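Local coordinates for protein putative primosome component (PDB 2QGZ) that is probably a helicase loader of the primosome, an ATP-binding protein of the P-loop NTPase class that helps bring the replicative helicase to DNA, at residues A[137-142]-A[153-158]; A[216-221]-A[238-243]. All coordinates share one frame; numbering follows the deposited sequence.

Contact 1: residues A[137-142]-A[153-158]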
# COMPACT_ATOMS: atom_id res chain seq x y z
N PHE A 137 -0.78 -7.62 -11.95
CA PHE A 137 0.66 -7.70 -12.17
C PHE A 137 1.04 -6.71 -13.28
O PHE A 137 2.05 -6.02 -13.22
CB PHE A 137 1.04 -9.12 -12.57
CG PHE A 137 2.51 -9.37 -12.58
CD1 PHE A 137 3.22 -9.45 -11.39
CD2 PHE A 137 3.18 -9.56 -13.78
CE1 PHE A 137 4.57 -9.73 -11.39
CE2 PHE A 137 4.55 -9.84 -13.79
CZ PHE A 137 5.24 -9.92 -12.60
N SER A 138 0.20 -6.66 -14.30
CA SER A 138 0.40 -5.76 -15.42
C SER A 138 0.46 -4.31 -14.93
O SER A 138 1.33 -3.53 -15.33
CB SER A 138 -0.75 -5.96 -16.43
OG SER A 138 -0.71 -5.02 -17.48
N ALA A 139 -0.46 -3.94 -14.04
CA ALA A 139 -0.49 -2.57 -13.50
C ALA A 139 0.71 -2.26 -12.60
O ALA A 139 1.20 -1.13 -12.59
CB ALA A 139 -1.78 -2.35 -12.73
N ILE A 140 1.17 -3.24 -11.84
CA ILE A 140 2.32 -3.04 -10.98
C ILE A 140 3.58 -2.79 -11.83
O ILE A 140 4.44 -2.00 -11.46
CB ILE A 140 2.51 -4.27 -10.04
CG1 ILE A 140 2.09 -3.89 -8.63
CG2 ILE A 140 3.94 -4.77 -10.03
CD1 ILE A 140 0.60 -3.71 -8.47
N LEU A 141 3.68 -3.45 -12.98
CA LEU A 141 4.84 -3.26 -13.85
C LEU A 141 4.80 -1.90 -14.54
O LEU A 141 5.84 -1.30 -14.77
CB LEU A 141 4.92 -4.38 -14.90
CG LEU A 141 5.14 -5.79 -14.36
CD1 LEU A 141 5.33 -6.75 -15.53
CD2 LEU A 141 6.35 -5.81 -13.44
N ASP A 142 3.61 -1.43 -14.87
CA ASP A 142 3.48 -0.12 -15.50
C ASP A 142 3.89 0.96 -14.52
O ASP A 142 4.55 1.93 -14.89
CB ASP A 142 2.03 0.15 -15.93
CG ASP A 142 1.60 -0.69 -17.11
OD1 ASP A 142 2.46 -0.98 -17.99
OD2 ASP A 142 0.40 -1.05 -17.17
N LYS A 153 -1.26 7.18 -10.28
CA LYS A 153 -2.11 6.66 -9.22
C LYS A 153 -1.65 5.30 -8.70
O LYS A 153 -1.07 4.52 -9.44
CB LYS A 153 -3.55 6.54 -9.72
CG LYS A 153 -4.17 7.84 -10.18
CD LYS A 153 -4.09 8.91 -9.09
CE LYS A 153 -5.02 10.08 -9.41
NZ LYS A 153 -4.91 10.50 -10.83
N GLY A 154 -1.93 5.04 -7.43
CA GLY A 154 -1.55 3.77 -6.86
C GLY A 154 -2.63 2.75 -7.10
O GLY A 154 -3.52 2.96 -7.93
N LEU A 155 -2.57 1.64 -6.39
CA LEU A 155 -3.57 0.59 -6.54
C LEU A 155 -4.26 0.26 -5.22
O LEU A 155 -3.66 0.33 -4.15
CB LEU A 155 -2.94 -0.69 -7.09
CG LEU A 155 -2.69 -0.82 -8.60
CD1 LEU A 155 -1.64 0.18 -9.06
CD2 LEU A 155 -2.22 -2.23 -8.89
N TYR A 156 -5.54 -0.08 -5.31
CA TYR A 156 -6.33 -0.50 -4.16
C TYR A 156 -6.62 -1.97 -4.48
O TYR A 156 -7.47 -2.28 -5.33
CB TYR A 156 -7.62 0.32 -4.07
CG TYR A 156 -8.56 -0.07 -2.93
CD1 TYR A 156 -9.45 -1.13 -3.07
CD2 TYR A 156 -8.56 0.63 -1.72
CE1 TYR A 156 -10.33 -1.48 -2.05
CE2 TYR A 156 -9.42 0.29 -0.69
CZ TYR A 156 -10.31 -0.76 -0.86
OH TYR A 156 -11.19 -1.10 0.15
N LEU A 157 -5.87 -2.87 -3.84
CA LEU A 157 -6.02 -4.31 -4.05
C LEU A 157 -6.88 -4.94 -2.99
O LEU A 157 -6.53 -4.92 -1.81
CB LEU A 157 -4.66 -5.02 -4.02
CG LEU A 157 -3.74 -4.94 -5.23
CD1 LEU A 157 -2.47 -5.73 -4.95
CD2 LEU A 157 -4.45 -5.50 -6.43
N TYR A 158 -7.98 -5.55 -3.39
CA TYR A 158 -8.81 -6.19 -2.40
C TYR A 158 -9.17 -7.62 -2.81
O TYR A 158 -9.21 -7.94 -3.99
CB TYR A 158 -10.06 -5.35 -2.15
CG TYR A 158 -11.15 -5.53 -3.17
CD1 TYR A 158 -12.15 -6.49 -2.97
CD2 TYR A 158 -11.20 -4.76 -4.32
CE1 TYR A 158 -13.18 -6.66 -3.90
CE2 TYR A 158 -12.21 -4.92 -5.26
CZ TYR A 158 -13.20 -5.88 -5.04
OH TYR A 158 -14.20 -6.07 -5.96
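Tyr156 OH is hydrogen-bonded to Tyr257 O and, weakly, to Ser255 OG on one face of strand 154-158, while the neighbouring Leu155 turns to the other face and meets Ala139 and Ile140 of helix 131-146. This is helix-on-sheet packing in a P-loop NTPase fold of the IstB-like kind, and the strand is the one that leads into the probable Walker A loop. A single methyl, Leu155 CD2, makes both close approaches to the helix. Leu155 has CG anti to its carbonyl carbon (chi1 -81°) and CD2 extended away from CA, which carries this branch out from the sheet. Ala139, whose CB bond is directed at the strand, presents CB to Leu155 CD2 at 3.9 Å. Ile140 arrives from the side and bends its CD1 inward; its chi1 of -107° departs from a staggered value. The modelled separation of Ile140 CD1 and Leu155 CD2 is shorter than normal methyl contact, so its exact value is doubtful. Leu168 and Met172 of helix 165-179 also touch Ile140, and Phe292 of strand 289-293 touches Ala139, adding apolar neighbours from both elements. Leu157, also directed at helix 131-146, packs on Leu168 and Leu169 of helix 165-179, and Leu157 CD1 comes no nearer than 5.1 Å to Ile140 CD1.

Contact 2: residues A[216-221]-A[238-243]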
# COMPACT_ATOMS: atom_id res chain seq x y z
N PRO A 216 8.08 8.68 -0.58
CA PRO A 216 7.76 8.65 -2.01
C PRO A 216 6.60 7.75 -2.41
O PRO A 216 5.77 8.13 -3.23
CB PRO A 216 9.07 8.21 -2.64
CG PRO A 216 10.10 8.78 -1.70
CD PRO A 216 9.52 8.44 -0.36
N VAL A 217 6.56 6.56 -1.83
CA VAL A 217 5.51 5.59 -2.13
C VAL A 217 5.10 4.95 -0.82
O VAL A 217 5.94 4.44 -0.09
CB VAL A 217 6.00 4.49 -3.07
CG1 VAL A 217 4.91 3.47 -3.29
CG2 VAL A 217 6.43 5.08 -4.39
N LEU A 218 3.80 4.98 -0.53
CA LEU A 218 3.27 4.44 0.71
C LEU A 218 2.25 3.34 0.45
O LEU A 218 1.34 3.50 -0.39
CB LEU A 218 2.63 5.57 1.51
CG LEU A 218 1.95 5.17 2.82
CD1 LEU A 218 2.99 4.63 3.80
CD2 LEU A 218 1.23 6.37 3.41
N ILE A 219 2.40 2.23 1.16
CA ILE A 219 1.49 1.10 1.03
C ILE A 219 0.75 0.95 2.36
O ILE A 219 1.38 0.71 3.39
CB ILE A 219 2.26 -0.23 0.78
CG1 ILE A 219 3.23 -0.10 -0.41
CG2 ILE A 219 1.26 -1.37 0.60
CD1 ILE A 219 2.57 0.16 -1.73
N LEU A 220 -0.57 1.09 2.34
CA LEU A 220 -1.36 0.93 3.56
C LEU A 220 -2.02 -0.46 3.54
O LEU A 220 -3.10 -0.63 2.96
CB LEU A 220 -2.43 2.04 3.64
CG LEU A 220 -1.86 3.46 3.64
CD1 LEU A 220 -2.99 4.46 3.58
CD2 LEU A 220 -1.03 3.69 4.88
N ASP A 221 -1.36 -1.44 4.15
CA ASP A 221 -1.85 -2.81 4.19
C ASP A 221 -3.13 -3.02 5.00
O ASP A 221 -3.28 -2.49 6.10
CB ASP A 221 -0.76 -3.75 4.69
CG ASP A 221 -1.22 -5.20 4.78
OD1 ASP A 221 -1.72 -5.74 3.77
OD2 ASP A 221 -1.07 -5.80 5.86
N GLN A 238 -7.19 10.46 7.44
CA GLN A 238 -7.75 11.54 6.63
C GLN A 238 -6.70 12.60 6.32
O GLN A 238 -6.60 13.07 5.19
CB GLN A 238 -8.95 12.16 7.37
CG GLN A 238 -9.93 12.90 6.48
CD GLN A 238 -9.42 14.24 6.01
OE1 GLN A 238 -9.67 14.66 4.88
NE2 GLN A 238 -8.72 14.94 6.90
N VAL A 239 -5.90 12.97 7.32
CA VAL A 239 -4.89 14.00 7.11
C VAL A 239 -3.73 13.49 6.27
O VAL A 239 -3.22 14.20 5.40
CB VAL A 239 -4.35 14.54 8.45
CG1 VAL A 239 -3.43 15.74 8.21
CG2 VAL A 239 -5.52 14.96 9.33
N ILE A 240 -3.29 12.25 6.53
CA ILE A 240 -2.20 11.68 5.77
C ILE A 240 -2.62 11.60 4.30
O ILE A 240 -1.87 11.99 3.42
CB ILE A 240 -1.84 10.25 6.27
CG1 ILE A 240 -1.07 10.34 7.58
CG2 ILE A 240 -1.02 9.50 5.21
CD1 ILE A 240 -0.78 8.98 8.20
N LEU A 241 -3.82 11.10 4.04
CA LEU A 241 -4.28 10.99 2.67
C LEU A 241 -4.40 12.38 2.04
O LEU A 241 -3.94 12.60 0.91
CB LEU A 241 -5.62 10.24 2.63
CG LEU A 241 -5.59 8.74 2.24
CD1 LEU A 241 -4.28 8.08 2.64
CD2 LEU A 241 -6.78 8.03 2.88
N GLN A 242 -5.00 13.31 2.77
CA GLN A 242 -5.17 14.68 2.29
C GLN A 242 -3.82 15.26 1.86
O GLN A 242 -3.69 15.82 0.78
CB GLN A 242 -5.76 15.55 3.39
CG GLN A 242 -5.89 17.00 3.03
CD GLN A 242 -6.54 17.79 4.14
OE1 GLN A 242 -7.23 18.78 3.89
NE2 GLN A 242 -6.32 17.37 5.37
N TYR A 243 -2.83 15.12 2.72
CA TYR A 243 -1.50 15.62 2.42
C TYR A 243 -0.86 14.94 1.21
O TYR A 243 -0.17 15.60 0.42
CB TYR A 243 -0.60 15.44 3.64
CG TYR A 243 0.86 15.71 3.38
CD1 TYR A 243 1.71 14.68 2.99
CD2 TYR A 243 1.39 16.99 3.54
CE1 TYR A 243 3.07 14.91 2.77
CE2 TYR A 243 2.74 17.24 3.32
CZ TYR A 243 3.58 16.20 2.93
OH TYR A 243 4.91 16.44 2.69
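Leu220 CD1 and Leu241 CD1 meet methyl to methyl at 4.0 Å, the closest approach between segments 216-221 and 238-243. The two side chains run at a slant to one another, each reaching the other with the end of one branch. A second, looser pair lies beside it: Leu218 CD2 is 4.3 Å from Ile240 CG2. Strand residues two apart therefore pair with consecutive residues of the helix, and all four side chains are buried and apolar.

Different rotations bring the leucines of the strand to the helix. Leu220 sets CG anti to its carbonyl carbon and then runs CD1 straight out (chi2 174°), whereas Leu218 has CG opposite the backbone N (chi1 177°) and extends its CD2 branch. On the helix, the CB bond of Ile240 is directed at the strand, but that of Leu241 is not; only the end of Leu241 swings nearer, through a chi1 of -100° that lies off the usual staggered values. Val285 and Leu288 of helix 281-288 also touch Leu241.

Further out, backbone hydrogen bonds of Leu218 and Leu220 with Phe252 fix the strand against strand 251-255. Ile219 points to the opposite face, where Leu169 and Met172 of helix 165-179 receive it. At the strand's end Asp221 OD1 is hydrogen-bonded to Thr254 OG1, and its side chain touches Ser166 of the probable Walker A motif. The apolar strand closing on an aspartate there is consistent with a Walker B strand, and its link through helix 237-247 to the adjacent parallel strand 251-255 is a beta-alpha-beta crossover of the P-loop NTPase fold.

Overall arrangement
From the N terminus, the chain passes through edge strand 109-112 and helix 131-146 before strand 154-158 closes contact 1, ten residues separating segments 137-142 and 153-158. Helix 165-179, strand 184-188 and shorter helices follow. Strand 217-221 then opens contact 2, which helix 237-247 closes, sixteen residues, some not modelled, separating segments 216-221 and 238-243. The contacts stand in series, neither nested nor crossed, with centres about 16 Å apart. They share one parallel sheet, in which strand 251-255 lies between their two strands. Contact 1 ties helix 131-146 to the face that also carries helix 165-179; contact 2 seats helix 237-247 on the other face, completing a three-layered alpha-beta-alpha sandwich.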